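Local coordinates for protein large component of pyocin AP41 (Pseudomonas aeruginosa, PDB 4UHQ) that probably acts as a metal-dependent HNH endonuclease, the crystallised part being the DNase domain of a Pseudomonas bacteriocin, at residues Gly15-Gly20 / Pro28-Ile33; Gln51-Val56 / Leu78-Val83; Ser61-Glu64 / Asn70-Phe73; Glu95-Val100 / Glu124-Leu129. All blocks are in the same frame, centred on the assembly; numbering follows the deposited sequence.

All four contacts lie in the DNase domain and follow one another along the chain, except that contact 3 is nested inside the loop closed by contact 2. Contacts 1, 2 and 3 cluster round helix 45-57 and the short helices after it: the centres of contacts 2 and 3 are about 8 Å apart, and contact 1 lies about 12 Å from either. Hydrogen bonds tie them: W17 NE1 to A62 O links contacts 1 and 3, and Y81 N to N70 OD1 links contacts 2 and 3. Contact 4, the HNH nickel site, has its centre about 18 Å from that of contact 2, across the chain's centre. I96 packs on F52 and W53, joining them.

Contact 1. Residues Gly15-Gly20 / Pro28-Ile33; sequences GNWLAG and PIPSQI
W17 and P30 make the principal apolar contact here, the two side chains crossing at about a right angle. The nearest approach is from W17 CE3 to P30 CD, 3.4 Å, with P30 CG at 3.6 Å from the same ring carbon, so it is the six-membered side of the indole that meets the pyrrolidine. P28 O lies at the ring edge, near its plane, 4.2 Å from W17 CE3. No direct hydrogen bond crosses the contact; water 1 does the bridging, donating to W17 O at 2.9 Å and to P28 O at an equal distance. The indole reaches P30 because CG sits between the backbone N and the carbonyl carbon (chi1 76°), a crowded position; NE1 then fixes the ring further by donating to A62 O. W17 itself sits in a type I turn from N16 to A19, combined with an Asx turn: N16 OD1 accepts from L18 N at 3.1 Å with an N-H...O angle of 151°. The donor is tilted 26° from the carbonyl plane, and the turn's own bond from A19 N to N16 O is weak. L18 CG then lies 3.6 Å above the centre of one face of the W17 ring. On the other segment, P30 is the N-cap residue of helix 31-37, and its O receives I33 N at 3.0 Å. Farther out, W53 and V56 of helix 45-57 and I116 of strand 114-117 touch the indole.

Contact 2. Residues Gln51-Val56 / Leu78-Val83; sequences QFWMAV and LAPYAV
W53 of helix 45-57 makes a pair of CH-pi contacts with A79 and P80, in the extended loop between helix 68-75 and strand 95-98. The tight part is one face of the indole, shared between two residues. P80 CD stands 3.3 Å from the centroid of the six-membered ring, only 7° off the ring normal, while A79 CA stands 3.7 Å from the centroid of the five-membered ring, 9° off its normal. Both carbons therefore lie almost straight above their rings, and each takes one ring of the bicycle. The opposite face is covered too: F52 CD1 lies 3.6 Å above it, over the centre, so the indole is sandwiched between its helix neighbour and the loop. The torsion of W53, with CG anti to the carbonyl carbon (chi1 -71°), directs the indole from the helix toward A79 and P80, so that one face meets them. V74 of helix 68-75 also touches the indole, and P80 packs on N70 and V74.

Toward solvent the contact thins out. L78 is exposed, its CB directed away from the helix, and it meets W53 through its backbone: L78 O lies 3.7 Å from W53 CB. Its side chain instead touches F73. No hydrogen bond joins the segments; the loop is also tied to F94 by a backbone hydrogen bond of P80. Over the same face as A79 CA, A79 CB stands 3.5 Å from W53 NE1.

Contact 3. Residues Ser61-Glu64 / Asn70-Phe73; sequences SALE and NRYF
Two consecutive short helices, 60-63 and 68-75, meet at a corner closed by a short loop, where L63 packs against the stem of R71. The evidence for packing is carbon to carbon: L63 CG lies 3.7 Å from R71 CG, L63 CD1 lies 3.8 Å from R71 CG, and L63 CD2 reaches R71 CD at 4.1 Å. The two side chains cross obliquely. R71 leaves its backbone with CG anti to the carbonyl carbon and runs extended from CG to NE, with chi2 at 178°, which carries the guanidinium past the leucine toward the backbone at the far side of the corner. There L63 O sits 3.1 Å above the guanidinium plane, over one face and offset toward its rim. E64 O is 3.1 Å from R71 NH2, but the angle is too poor for a hydrogen bond, and no hydrogen bond links the two segments at all. What does anchor the polar end is the connecting loop, where L66 O accepts from R71 NE. Three backbone carbonyls, of L63, E64 and L66, lie near the guanidinium and would probably favour its positive charge. The carboxylate of E64 is not a direct partner, since E64 OE2 lies 7.0 Å from R71 NH2, although their opposite charges may still attract weakly. The contact is at the surface, its centre about 24 Å from that of contact 4, the nickel site. Behind it, N70 OD1 receives Y81 N, and the F73 ring meets Y81 edge to face, so helix 68-75 is held on another flank. The whole is a corner of two short consecutive helices, with the arginine of the second lying near the C-terminal end of the first.

Contact 4. Residues Glu95-Val100 / Glu124-Leu129; sequences EIHHVV and EIHKEL. With NI (nickel (II) ion), chain E.
The nickel ion is gripped by six atoms, among them H97 ND1 and H126 NE2, each 2.1 Å from the metal, and water 2 at 2.2 Å; H122 NE2 is another ligand. H97 and H126 approach from opposite directions. Their ligating nitrogens, H97 ND1 and H126 NE2, are 3.2 Å apart because both bind the metal, and no hydrogen bond joins them. The ring planes stand at 90°, with H126 NE2 near the plane of the H97 ring at its edge. With H97 CG anti to the backbone N, chi1 158° swings the ring toward the helix, and chi2 74° turns ND1 onto the nickel. On the side of the ring away from the nickel, I125 CG2 packs 3.6 Å from H97 NE2, the nitrogen that does not bind the metal. A second shell orients the third histidine: E95 OE1 accepts from H122 ND1. H98 ND1 hydrogen-bonds a citrate, probably from the crystallisation liquor, near the metal. This is the beta-beta-alpha-metal motif of HNH nucleases: strand 95-98 supplies H97, helix 119-132 supplies H122 and H126, and antiparallel strand 114-117 lies beside 95-98, with V115 bonding H97 through the backbone.

Contact 1. Residues Gly15-Gly20 / Pro28-Ile33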
loop_
_atom_site.group_PDB
_atom_site.type_symbol
_atom_site.label_atom_id
_atom_site.label_comp_id
_atom_site.label_asym_id
_atom_site.label_seq_id
_atom_site.Cartn_x
_atom_site.Cartn_y
_atom_site.Cartn_z
ATOM N N GLY A 15 0.341 16.415 2.371
ATOM C CA GLY A 15 0.660 16.595 0.975
ATOM C C GLY A 15 0.204 15.403 0.167
ATOM O O GLY A 15 -0.710 14.670 0.548
ATOM N N ASN A 16 0.848 15.199 -0.966
ATOM C CA ASN A 16 0.396 14.140 -1.853
ATOM C C ASN A 16 0.965 12.822 -1.425
ATOM O O ASN A 16 2.115 12.539 -1.675
ATOM C CB ASN A 16 0.782 14.483 -3.299
ATOM C CG ASN A 16 0.256 13.469 -4.294
ATOM O OD1 ASN A 16 -0.079 12.334 -3.922
ATOM N ND2 ASN A 16 0.188 13.869 -5.561
ATOM N N TRP A 17 0.151 12.003 -0.775
ATOM C CA TRP A 17 0.697 10.852 -0.097
ATOM C C TRP A 17 1.148 9.747 -1.027
ATOM O O TRP A 17 1.862 8.855 -0.566
ATOM C CB TRP A 17 -0.293 10.291 0.944
ATOM C CG TRP A 17 -1.456 9.503 0.431
ATOM C CD1 TRP A 17 -2.538 9.998 -0.193
ATOM C CD2 TRP A 17 -1.658 8.061 0.529
ATOM N NE1 TRP A 17 -3.426 8.984 -0.511
ATOM C CE2 TRP A 17 -2.901 7.790 -0.070
ATOM C CE3 TRP A 17 -0.921 7.009 1.077
ATOM C CZ2 TRP A 17 -3.445 6.508 -0.142
ATOM C CZ3 TRP A 17 -1.460 5.705 1.014
ATOM C CH2 TRP A 17 -2.713 5.480 0.395
ATOM N N LEU A 18 0.768 9.797 -2.305
ATOM C CA LEU A 18 1.172 8.718 -3.225
ATOM C C LEU A 18 2.253 9.150 -4.212
ATOM O O LEU A 18 2.703 8.325 -5.016
ATOM C CB LEU A 18 -0.042 8.198 -4.006
ATOM C CG LEU A 18 -1.047 7.460 -3.161
ATOM C CD1 LEU A 18 -2.256 7.184 -4.090
ATOM C CD2 LEU A 18 -0.472 6.176 -2.674
ATOM N N ALA A 19 2.653 10.419 -4.176
ATOM C CA ALA A 19 3.605 10.910 -5.171
ATOM C C ALA A 19 4.911 10.115 -5.145
ATOM O O ALA A 19 5.537 9.871 -6.188
ATOM C CB ALA A 19 3.867 12.403 -4.951
ATOM N N GLY A 20 5.327 9.723 -3.955
ATOM C CA GLY A 20 6.606 9.039 -3.826
ATOM C C GLY A 20 6.555 7.545 -4.075
ATOM O O GLY A 20 7.582 6.870 -3.911
ATOM N N PRO A 28 4.924 5.661 3.142
ATOM C CA PRO A 28 4.319 5.017 4.306
ATOM C C PRO A 28 2.805 5.149 4.317
ATOM O O PRO A 28 2.205 5.940 3.593
ATOM C CB PRO A 28 4.914 5.805 5.478
ATOM C CG PRO A 28 5.064 7.192 4.889
ATOM C CD PRO A 28 5.584 6.938 3.478
ATOM N N ILE A 29 2.182 4.335 5.161
ATOM C CA ILE A 29 0.733 4.451 5.346
ATOM C C ILE A 29 0.383 5.624 6.267
ATOM O O ILE A 29 0.905 5.718 7.377
ATOM C CB ILE A 29 0.183 3.177 5.949
ATOM C CG1 ILE A 29 0.689 1.929 5.166
ATOM C CG2 ILE A 29 -1.325 3.220 6.049
ATOM C CD1 ILE A 29 0.490 2.066 3.649
ATOM N N PRO A 30 -0.508 6.521 5.841
ATOM C CA PRO A 30 -0.889 7.639 6.704
ATOM C C PRO A 30 -1.537 7.158 7.981
ATOM O O PRO A 30 -2.297 6.188 7.944
ATOM C CB PRO A 30 -1.891 8.429 5.839
ATOM C CG PRO A 30 -1.415 8.116 4.418
ATOM C CD PRO A 30 -1.039 6.650 4.465
ATOM N N SER A 31 -1.210 7.804 9.091
ATOM C CA SER A 31 -1.693 7.337 10.353
ATOM C C SER A 31 -3.221 7.281 10.421
ATOM O O SER A 31 -3.780 6.405 11.101
ATOM C CB SER A 31 -1.130 8.214 11.492
ATOM O OG SER A 31 -1.603 9.575 11.403
ATOM N N GLN A 32 -3.925 8.169 9.718
ATOM C CA GLN A 32 -5.376 8.131 9.858
ATOM C C GLN A 32 -5.990 6.944 9.130
ATOM O O GLN A 32 -7.130 6.568 9.399
ATOM C CB GLN A 32 -6.025 9.445 9.376
ATOM C CG GLN A 32 -5.944 9.684 7.874
ATOM C CD GLN A 32 -4.641 10.337 7.403
ATOM O OE1 GLN A 32 -3.616 10.329 8.132
ATOM N NE2 GLN A 32 -4.674 10.926 6.183
ATOM N N ILE A 33 -5.236 6.370 8.187
ATOM C CA ILE A 33 -5.659 5.143 7.513
ATOM C C ILE A 33 -5.335 3.983 8.456
ATOM O O ILE A 33 -6.183 3.121 8.695
ATOM C CB ILE A 33 -4.901 4.952 6.181
ATOM C CG1 ILE A 33 -5.210 6.111 5.209
ATOM C CG2 ILE A 33 -5.278 3.612 5.539
ATOM C CD1 ILE A 33 -6.653 6.325 5.024
HETATM O O HOH W 1 2.372 8.454 2.258
#

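Contact 2. Residues Gln51-Val56 / Leu78-Val83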
loop_
_atom_site.group_PDB
_atom_site.type_symbol
_atom_site.label_atom_id
_atom_site.label_comp_id
_atom_site.label_asym_id
_atom_site.label_seq_id
_atom_site.Cartn_x
_atom_site.Cartn_y
_atom_site.Cartn_z
ATOM N N GLN A 51 -10.124 -3.687 2.605
ATOM C CA GLN A 51 -10.517 -2.766 3.661
ATOM C C GLN A 51 -9.550 -1.596 3.708
ATOM O O GLN A 51 -9.935 -0.474 4.067
ATOM C CB GLN A 51 -10.618 -3.485 5.021
ATOM C CG GLN A 51 -11.696 -4.563 5.047
ATOM C CD GLN A 51 -11.991 -5.096 6.444
ATOM O OE1 GLN A 51 -12.004 -4.347 7.420
ATOM N NE2 GLN A 51 -12.242 -6.396 6.537
ATOM N N PHE A 52 -8.291 -1.839 3.319
ATOM C CA PHE A 52 -7.323 -0.760 3.254
ATOM C C PHE A 52 -7.802 0.299 2.252
ATOM O O PHE A 52 -7.815 1.504 2.536
ATOM C CB PHE A 52 -5.933 -1.305 2.831
ATOM C CG PHE A 52 -4.926 -0.227 2.639
ATOM C CD1 PHE A 52 -4.783 0.386 1.402
ATOM C CD2 PHE A 52 -4.100 0.143 3.667
ATOM C CE1 PHE A 52 -3.866 1.429 1.233
ATOM C CE2 PHE A 52 -3.131 1.142 3.497
ATOM C CZ PHE A 52 -3.037 1.810 2.282
ATOM N N TRP A 53 -8.150 -0.127 1.046
ATOM C CA TRP A 53 -8.497 0.890 0.054
ATOM C C TRP A 53 -9.842 1.509 0.401
ATOM O O TRP A 53 -10.070 2.690 0.113
ATOM C CB TRP A 53 -8.495 0.329 -1.350
ATOM C CG TRP A 53 -7.066 0.042 -1.783
ATOM C CD1 TRP A 53 -6.523 -1.182 -1.994
ATOM C CD2 TRP A 53 -6.025 1.012 -1.986
ATOM N NE1 TRP A 53 -5.192 -1.037 -2.354
ATOM C CE2 TRP A 53 -4.854 0.283 -2.328
ATOM C CE3 TRP A 53 -5.948 2.413 -1.865
ATOM C CZ2 TRP A 53 -3.638 0.897 -2.615
ATOM C CZ3 TRP A 53 -4.725 3.023 -2.176
ATOM C CH2 TRP A 53 -3.583 2.259 -2.523
ATOM N N MET A 54 -10.755 0.753 1.037
ATOM C CA MET A 54 -12.004 1.404 1.519
ATOM C C MET A 54 -11.696 2.468 2.580
ATOM O O MET A 54 -12.346 3.526 2.593
ATOM C CB MET A 54 -12.949 0.361 2.076
ATOM C CG MET A 54 -13.270 -0.675 1.048
ATOM S SD MET A 54 -15.011 -0.983 1.145
ATOM C CE MET A 54 -15.589 0.758 1.184
ATOM N N ALA A 55 -10.716 2.220 3.451
ATOM C CA ALA A 55 -10.324 3.242 4.426
ATOM C C ALA A 55 -9.792 4.487 3.728
ATOM O O ALA A 55 -10.126 5.613 4.121
ATOM C CB ALA A 55 -9.262 2.692 5.395
ATOM N N VAL A 56 -8.984 4.292 2.694
ATOM C CA VAL A 56 -8.525 5.431 1.883
ATOM C C VAL A 56 -9.718 6.208 1.360
ATOM O O VAL A 56 -9.750 7.443 1.364
ATOM C CB VAL A 56 -7.628 4.940 0.744
ATOM C CG1 VAL A 56 -7.324 6.033 -0.300
ATOM C CG2 VAL A 56 -6.306 4.390 1.342
ATOM N N LEU A 78 -11.048 -1.480 -4.239
ATOM C CA LEU A 78 -10.067 -1.829 -5.264
ATOM C C LEU A 78 -8.921 -0.847 -5.333
ATOM O O LEU A 78 -9.078 0.328 -5.048
ATOM C CB LEU A 78 -10.743 -1.880 -6.637
ATOM C CG LEU A 78 -11.898 -2.858 -6.679
ATOM C CD1 LEU A 78 -12.646 -2.684 -8.013
ATOM C CD2 LEU A 78 -11.391 -4.263 -6.560
ATOM N N ALA A 79 -7.727 -1.330 -5.661
ATOM C CA ALA A 79 -6.598 -0.441 -5.740
ATOM C C ALA A 79 -6.702 0.553 -6.880
ATOM O O ALA A 79 -7.215 0.237 -7.949
ATOM C CB ALA A 79 -5.301 -1.255 -5.885
ATOM N N PRO A 80 -6.151 1.759 -6.674
ATOM C CA PRO A 80 -6.198 2.748 -7.754
ATOM C C PRO A 80 -5.129 2.407 -8.798
ATOM O O PRO A 80 -4.129 1.731 -8.477
ATOM C CB PRO A 80 -5.862 4.071 -7.063
ATOM C CG PRO A 80 -5.080 3.686 -5.809
ATOM C CD PRO A 80 -5.533 2.282 -5.447
ATOM N N TYR A 81 -5.355 2.805 -10.021
ATOM C CA TYR A 81 -4.391 2.600 -11.109
ATOM C C TYR A 81 -3.279 3.601 -11.050
ATOM O O TYR A 81 -3.479 4.796 -10.819
ATOM C CB TYR A 81 -5.101 2.757 -12.470
ATOM C CG TYR A 81 -6.090 1.680 -12.772
ATOM C CD1 TYR A 81 -7.417 1.819 -12.375
ATOM C CD2 TYR A 81 -5.721 0.524 -13.445
ATOM C CE1 TYR A 81 -8.356 0.855 -12.664
ATOM C CE2 TYR A 81 -6.651 -0.460 -13.741
ATOM C CZ TYR A 81 -7.961 -0.298 -13.320
ATOM O OH TYR A 81 -8.885 -1.274 -13.607
ATOM N N ALA A 82 -2.067 3.116 -11.301
ATOM C CA ALA A 82 -0.904 3.987 -11.489
ATOM C C ALA A 82 -0.808 4.452 -12.944
ATOM O O ALA A 82 -1.444 3.851 -13.809
ATOM C CB ALA A 82 0.391 3.216 -11.077
ATOM N N VAL A 83 0.006 5.485 -13.235
ATOM C CA VAL A 83 0.162 5.896 -14.626
ATOM C C VAL A 83 0.820 4.789 -15.438
ATOM O O VAL A 83 1.527 3.926 -14.900
ATOM C CB VAL A 83 0.992 7.201 -14.773
ATOM C CG1 VAL A 83 0.192 8.389 -14.157
ATOM C CG2 VAL A 83 2.357 7.046 -14.164
#

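Contact 3. Residues Ser61-Glu64 / Asn70-Phe73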
loop_
_atom_site.group_PDB
_atom_site.type_symbol
_atom_site.label_atom_id
_atom_site.label_comp_id
_atom_site.label_asym_id
_atom_site.label_seq_id
_atom_site.Cartn_x
_atom_site.Cartn_y
_atom_site.Cartn_z
ATOM N N SER A 61 -8.271 13.633 2.968
ATOM C CA SER A 61 -6.895 13.957 2.665
ATOM C C SER A 61 -6.265 12.934 1.762
ATOM O O SER A 61 -5.522 13.273 0.856
ATOM C CB SER A 61 -6.067 14.094 3.960
ATOM O OG SER A 61 -6.579 15.138 4.746
ATOM N N ALA A 62 -6.567 11.666 1.983
ATOM C CA ALA A 62 -5.979 10.651 1.116
ATOM C C ALA A 62 -6.618 10.614 -0.246
ATOM O O ALA A 62 -5.979 10.240 -1.223
ATOM C CB ALA A 62 -6.079 9.254 1.803
ATOM N N LEU A 63 -7.909 10.927 -0.319
ATOM C CA LEU A 63 -8.637 10.906 -1.586
ATOM C C LEU A 63 -8.185 12.052 -2.491
ATOM O O LEU A 63 -8.275 11.926 -3.718
ATOM C CB LEU A 63 -10.131 11.037 -1.308
ATOM C CG LEU A 63 -11.112 10.441 -2.301
ATOM C CD1 LEU A 63 -11.016 8.925 -2.363
ATOM C CD2 LEU A 63 -12.517 10.874 -1.901
ATOM N N GLU A 64 -7.697 13.151 -1.907
ATOM C CA GLU A 64 -7.540 14.426 -2.648
ATOM C C GLU A 64 -6.550 14.302 -3.801
ATOM O O GLU A 64 -6.687 15.043 -4.792
ATOM C CB GLU A 64 -7.123 15.542 -1.691
ATOM C CG GLU A 64 -6.635 16.805 -2.365
ATOM C CD GLU A 64 -6.473 17.913 -1.348
ATOM O OE1 GLU A 64 -6.516 17.597 -0.138
ATOM O OE2 GLU A 64 -6.309 19.079 -1.755
ATOM N N ASN A 70 -10.056 6.916 -9.996
ATOM C CA ASN A 70 -9.442 6.199 -8.887
ATOM C C ASN A 70 -10.191 6.363 -7.561
ATOM O O ASN A 70 -10.197 5.411 -6.743
ATOM C CB ASN A 70 -7.988 6.624 -8.707
ATOM C CG ASN A 70 -7.073 5.842 -9.632
ATOM O OD1 ASN A 70 -7.434 4.768 -10.126
ATOM N ND2 ASN A 70 -5.891 6.410 -9.891
ATOM N N ARG A 71 -10.885 7.495 -7.357
ATOM C CA ARG A 71 -11.749 7.613 -6.168
ATOM C C ARG A 71 -12.900 6.596 -6.200
ATOM O O ARG A 71 -13.264 5.991 -5.146
ATOM C CB ARG A 71 -12.323 9.026 -6.102
ATOM C CG ARG A 71 -11.185 10.072 -5.960
ATOM C CD ARG A 71 -11.783 11.469 -5.939
ATOM N NE ARG A 71 -10.682 12.403 -6.099
ATOM C CZ ARG A 71 -10.619 13.593 -5.540
ATOM N NH1 ARG A 71 -11.627 14.079 -4.813
ATOM N NH2 ARG A 71 -9.515 14.311 -5.737
ATOM N N TYR A 72 -13.456 6.405 -7.403
ATOM C CA TYR A 72 -14.467 5.359 -7.541
ATOM C C TYR A 72 -13.873 3.990 -7.169
ATOM O O TYR A 72 -14.456 3.251 -6.360
ATOM C CB TYR A 72 -15.034 5.312 -8.959
ATOM C CG TYR A 72 -15.944 4.134 -9.091
ATOM C CD1 TYR A 72 -17.202 4.206 -8.572
ATOM C CD2 TYR A 72 -15.495 2.943 -9.683
ATOM C CE1 TYR A 72 -18.065 3.114 -8.644
ATOM C CE2 TYR A 72 -16.389 1.857 -9.772
ATOM C CZ TYR A 72 -17.611 1.968 -9.236
ATOM O OH TYR A 72 -18.544 0.931 -9.301
ATOM N N PHE A 73 -12.734 3.654 -7.767
ATOM C CA PHE A 73 -12.210 2.311 -7.470
ATOM C C PHE A 73 -11.921 2.092 -5.988
ATOM O O PHE A 73 -12.295 1.018 -5.483
ATOM C CB PHE A 73 -10.976 2.034 -8.356
ATOM C CG PHE A 73 -11.349 1.827 -9.796
ATOM C CD1 PHE A 73 -12.136 0.731 -10.191
ATOM C CD2 PHE A 73 -10.937 2.713 -10.764
ATOM C CE1 PHE A 73 -12.512 0.548 -11.534
ATOM C CE2 PHE A 73 -11.354 2.532 -12.076
ATOM C CZ PHE A 73 -12.114 1.484 -12.453
#

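Contact 4. Residues Glu95-Val100 / Glu124-Leu129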
loop_
_atom_site.group_PDB
_atom_site.type_symbol
_atom_site.label_atom_id
_atom_site.label_comp_id
_atom_site.label_asym_id
_atom_site.label_seq_id
_atom_site.Cartn_x
_atom_site.Cartn_y
_atom_site.Cartn_z
ATOM N N GLU A 95 0.408 -0.939 -5.398
ATOM C CA GLU A 95 0.587 -2.165 -4.631
ATOM C C GLU A 95 0.996 -1.879 -3.212
ATOM O O GLU A 95 1.665 -0.889 -2.956
ATOM C CB GLU A 95 1.681 -3.055 -5.317
ATOM C CG GLU A 95 1.124 -3.581 -6.663
ATOM C CD GLU A 95 2.080 -4.393 -7.473
ATOM O OE1 GLU A 95 3.267 -4.477 -7.082
ATOM O OE2 GLU A 95 1.642 -4.921 -8.527
ATOM N N ILE A 96 0.598 -2.758 -2.292
ATOM C CA ILE A 96 1.035 -2.685 -0.910
ATOM C C ILE A 96 2.216 -3.647 -0.758
ATOM O O ILE A 96 2.054 -4.858 -0.975
ATOM C CB ILE A 96 -0.106 -3.077 0.024
ATOM C CG1 ILE A 96 -1.331 -2.204 -0.209
ATOM C CG2 ILE A 96 0.391 -2.936 1.491
ATOM C CD1 ILE A 96 -2.575 -2.753 0.513
ATOM N N HIS A 97 3.403 -3.106 -0.518
ATOM C CA HIS A 97 4.608 -3.936 -0.377
ATOM C C HIS A 97 4.991 -4.077 1.089
ATOM O O HIS A 97 4.898 -3.137 1.893
ATOM C CB HIS A 97 5.741 -3.290 -1.209
ATOM C CG HIS A 97 7.152 -3.651 -0.809
ATOM N ND1 HIS A 97 7.754 -4.884 -1.059
ATOM C CD2 HIS A 97 8.123 -2.870 -0.265
ATOM C CE1 HIS A 97 9.009 -4.847 -0.646
ATOM N NE2 HIS A 97 9.257 -3.636 -0.155
ATOM N N HIS A 98 5.391 -5.294 1.440
ATOM C CA HIS A 98 5.908 -5.575 2.769
ATOM C C HIS A 98 7.393 -5.229 2.805
ATOM O O HIS A 98 8.211 -5.833 2.122
ATOM C CB HIS A 98 5.666 -7.062 3.115
ATOM C CG HIS A 98 4.214 -7.355 3.347
ATOM N ND1 HIS A 98 3.334 -7.687 2.332
ATOM C CD2 HIS A 98 3.497 -7.344 4.498
ATOM C CE1 HIS A 98 2.115 -7.834 2.857
ATOM N NE2 HIS A 98 2.189 -7.629 4.166
ATOM N N VAL A 99 7.726 -4.215 3.601
ATOM C CA VAL A 99 9.056 -3.614 3.633
ATOM C C VAL A 99 10.116 -4.651 3.984
ATOM O O VAL A 99 11.141 -4.748 3.305
ATOM C CB VAL A 99 9.086 -2.458 4.639
ATOM C CG1 VAL A 99 10.467 -1.879 4.768
ATOM C CG2 VAL A 99 8.149 -1.328 4.169
ATOM N N VAL A 100 9.874 -5.400 5.062
ATOM C CA VAL A 100 10.585 -6.671 5.286
ATOM C C VAL A 100 9.696 -7.714 4.621
ATOM O O VAL A 100 8.541 -7.922 5.013
ATOM C CB VAL A 100 10.732 -6.986 6.769
ATOM C CG1 VAL A 100 11.434 -8.357 6.923
ATOM C CG2 VAL A 100 11.513 -5.877 7.460
ATOM N N GLU A 124 11.441 -3.274 -8.837
ATOM C CA GLU A 124 12.793 -2.791 -8.674
ATOM C C GLU A 124 13.258 -3.025 -7.240
ATOM O O GLU A 124 14.416 -3.397 -7.018
ATOM C CB GLU A 124 12.902 -1.312 -9.029
ATOM C CG GLU A 124 12.634 -1.078 -10.507
ATOM C CD GLU A 124 12.575 0.397 -10.848
ATOM O OE1 GLU A 124 12.609 1.236 -9.925
ATOM O OE2 GLU A 124 12.531 0.724 -12.057
ATOM N N ILE A 125 12.384 -2.775 -6.278
ATOM C CA ILE A 125 12.806 -2.941 -4.872
ATOM C C ILE A 125 13.203 -4.385 -4.609
ATOM O O ILE A 125 14.237 -4.649 -3.995
ATOM C CB ILE A 125 11.682 -2.504 -3.923
ATOM C CG1 ILE A 125 11.576 -0.991 -3.950
ATOM C CG2 ILE A 125 11.895 -3.049 -2.496
ATOM C CD1 ILE A 125 10.289 -0.475 -3.219
ATOM N N HIS A 126 12.438 -5.337 -5.137
ATOM C CA HIS A 126 12.786 -6.722 -4.916
ATOM C C HIS A 126 14.060 -7.133 -5.646
ATOM O O HIS A 126 14.838 -7.906 -5.092
ATOM C CB HIS A 126 11.618 -7.620 -5.262
ATOM C CG HIS A 126 10.589 -7.624 -4.186
ATOM N ND1 HIS A 126 10.753 -8.363 -3.041
ATOM C CD2 HIS A 126 9.436 -6.923 -4.036
ATOM C CE1 HIS A 126 9.747 -8.113 -2.219
ATOM N NE2 HIS A 126 8.927 -7.256 -2.806
ATOM N N LYS A 127 14.278 -6.606 -6.842
ATOM C CA LYS A 127 15.560 -6.833 -7.508
ATOM C C LYS A 127 16.719 -6.319 -6.651
ATOM O O LYS A 127 17.720 -7.007 -6.442
ATOM C CB LYS A 127 15.607 -6.166 -8.893
ATOM C CG LYS A 127 17.021 -6.214 -9.528
ATOM C CD LYS A 127 17.029 -5.737 -10.987
ATOM C CE LYS A 127 18.451 -5.828 -11.599
ATOM N NZ LYS A 127 18.414 -5.463 -13.061
ATOM N N GLU A 128 16.562 -5.098 -6.128
ATOM C CA GLU A 128 17.619 -4.499 -5.317
ATOM C C GLU A 128 17.846 -5.303 -4.057
ATOM O O GLU A 128 18.984 -5.538 -3.658
ATOM C CB GLU A 128 17.264 -3.046 -4.999
ATOM C CG GLU A 128 17.182 -2.225 -6.282
ATOM C CD GLU A 128 16.612 -0.826 -6.088
ATOM O OE1 GLU A 128 16.370 -0.426 -4.927
ATOM O OE2 GLU A 128 16.460 -0.137 -7.123
ATOM N N LEU A 129 16.769 -5.784 -3.443
ATOM C CA LEU A 129 16.980 -6.564 -2.220
ATOM C C LEU A 129 17.763 -7.807 -2.530
ATOM O O LEU A 129 18.611 -8.259 -1.737
ATOM C CB LEU A 129 15.615 -6.946 -1.579
ATOM C CG LEU A 129 14.842 -5.790 -0.959
ATOM C CD1 LEU A 129 13.429 -6.255 -0.539
ATOM C CD2 LEU A 129 15.627 -5.324 0.253
HETATM NI NI NI E . 7.127 -6.721 -1.829
HETATM O O HOH W 2 7.974 -7.525 -0.015
#